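Local coordinates for protein EmGH1 (Erythrobacter marinus, PDB 5Z87) that hydrolyses beta-glucosides as a beta-glucosidase of glycoside hydrolase family 3, at the interface of chains A and B. Residues are numbered along the deposited sequence; one frame, centred on the assembly and turned at random. Chains: chain A/B, EmGH1.

The interface of chains A and B. Residues chain A 247-249, 283, 323-324; chain B 644-645, 719.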
loop_
_atom_site.group_PDB
_atom_site.type_symbol
_atom_site.label_atom_id
_atom_site.label_comp_id
_atom_site.label_asym_id
_atom_site.label_seq_id
_atom_site.Cartn_x
_atom_site.Cartn_y
_atom_site.Cartn_z
ATOM N N PHE A 247 10.634 2.940 -8.608
ATOM C CA PHE A 247 9.967 3.146 -9.895
ATOM C C PHE A 247 8.478 2.759 -9.873
ATOM O O PHE A 247 7.775 3.078 -10.826
ATOM C CB PHE A 247 10.620 2.390 -11.072
ATOM C CG PHE A 247 11.933 2.959 -11.529
ATOM C CD1 PHE A 247 13.132 2.540 -10.943
ATOM C CD2 PHE A 247 11.981 3.868 -12.587
ATOM C CE1 PHE A 247 14.354 3.042 -11.374
ATOM C CE2 PHE A 247 13.190 4.385 -13.029
ATOM C CZ PHE A 247 14.384 3.977 -12.419
ATOM N N ALA A 248 7.975 2.070 -8.840
ATOM C CA ALA A 248 6.622 1.524 -8.897
ATOM C C ALA A 248 5.586 2.636 -8.735
ATOM O O ALA A 248 5.862 3.678 -8.137
ATOM C CB ALA A 248 6.417 0.447 -7.823
ATOM N N PRO A 249 4.376 2.429 -9.252
ATOM C CA PRO A 249 3.361 3.480 -9.182
ATOM C C PRO A 249 3.037 3.845 -7.751
ATOM O O PRO A 249 3.190 3.052 -6.819
ATOM C CB PRO A 249 2.142 2.856 -9.878
ATOM C CG PRO A 249 2.736 1.834 -10.806
ATOM C CD PRO A 249 3.895 1.256 -10.004
ATOM N N GLU A 283 4.574 6.972 -11.928
ATOM C CA GLU A 283 3.257 7.305 -12.444
ATOM C C GLU A 283 2.263 7.321 -11.292
ATOM O O GLU A 283 2.446 6.641 -10.279
ATOM C CB GLU A 283 2.805 6.276 -13.485
ATOM C CG GLU A 283 2.513 4.923 -12.815
ATOM C CD GLU A 283 1.343 4.151 -13.419
ATOM O OE1 GLU A 283 0.246 4.238 -12.834
ATOM O OE2 GLU A 283 1.528 3.396 -14.400
ATOM N N LEU A 323 9.582 2.870 -20.854
ATOM C CA LEU A 323 9.271 2.202 -19.599
ATOM C C LEU A 323 7.769 2.154 -19.353
ATOM O O LEU A 323 7.207 1.065 -19.238
ATOM C CB LEU A 323 9.988 2.897 -18.430
ATOM C CG LEU A 323 9.671 2.288 -17.055
ATOM C CD1 LEU A 323 10.123 0.814 -16.989
ATOM C CD2 LEU A 323 10.328 3.107 -15.944
ATOM N N HIS A 324 7.104 3.320 -19.328
ATOM C CA HIS A 324 5.680 3.400 -19.018
ATOM C C HIS A 324 4.783 2.957 -20.173
ATOM O O HIS A 324 3.636 2.552 -19.940
ATOM C CB HIS A 324 5.314 4.831 -18.635
ATOM C CG HIS A 324 5.877 5.266 -17.325
ATOM N ND1 HIS A 324 5.368 4.831 -16.119
ATOM C CD2 HIS A 324 6.907 6.094 -17.028
ATOM C CE1 HIS A 324 6.049 5.388 -15.134
ATOM N NE2 HIS A 324 6.993 6.154 -15.659
ATOM N N PRO B 644 3.864 -1.568 -15.906
ATOM C CA PRO B 644 5.240 -1.942 -16.276
ATOM C C PRO B 644 6.250 -1.629 -15.192
ATOM O O PRO B 644 7.309 -2.262 -15.143
ATOM C CB PRO B 644 5.507 -1.118 -17.545
ATOM C CG PRO B 644 4.175 -0.817 -18.097
ATOM C CD PRO B 644 3.249 -0.680 -16.912
ATOM N N THR B 645 5.951 -0.678 -14.319
ATOM C CA THR B 645 6.832 -0.313 -13.227
ATOM C C THR B 645 6.488 -1.017 -11.923
ATOM O O THR B 645 7.227 -0.861 -10.947
ATOM C CB THR B 645 6.781 1.208 -12.997
ATOM O OG1 THR B 645 5.416 1.637 -12.890
ATOM C CG2 THR B 645 7.455 1.961 -14.127
ATOM N N ALA B 719 -0.728 4.392 -18.648
ATOM C CA ALA B 719 0.003 3.133 -18.541
ATOM C C ALA B 719 -0.929 2.028 -18.074
ATOM O O ALA B 719 -1.705 2.210 -17.131
ATOM C CB ALA B 719 1.179 3.264 -17.570
HETATM O O HOH W 1 5.519 3.930 -11.749
HETATM O O HOH W 2 4.047 2.474 -15.111
#
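B:Thr645, in a loop of chain B, packs against chain A where the loops A:Phe247-A:Pro249 and A:Leu323-A:His324 and the start of strand 283-284 meet; A:Phe247, at phi 84°, faces it with its carbonyl rather than its ring. The threonine's two branches part ways. Its methyl CG2 meets the isopropyl end of A:Leu323 at about a right angle, 3.6 Å from CD2, and on another flank comes 3.8 Å from CE1 of the A:His324 imidazole. Its hydroxyl, set between backbone N and carbonyl carbon (chi1 51°), points towards the A:Pro249 ring, with OG1 3.3 Å from CD, and meets two waters. Water 1 lies 2.6 Å from OG1 and also joins the A:Phe247 carbonyl oxygen and the A:Glu283 backbone N. Water 2, 2.7 Å from OG1, is paired with A:His324 ND1 in a somewhat bent geometry (143° if ND1 carries the hydrogen) and reaches the A:Glu283 carboxylate at OE2, 2.8 Å away. That carboxylate is brought round by a chain bent at chi2, and OE2 also faces the methyl of B:Ala719. Beside the threonine, the B:Pro644 ring lies against the backbone carbonyls of A:Leu323 and A:His324. A valine in place of B:Thr645 would probably keep much of the apolar packing but leave both waters without their hydroxyl partner on chain B, so that the bridges to A:Phe247, A:Glu283 and A:His324 no longer span the interface. The patch thus joins a small apolar contact to a water-bridged polar one; repeated by two-fold symmetry, it may help hold a dimer of this glycosidase together, though the structure alone does not show that the pair forms in solution.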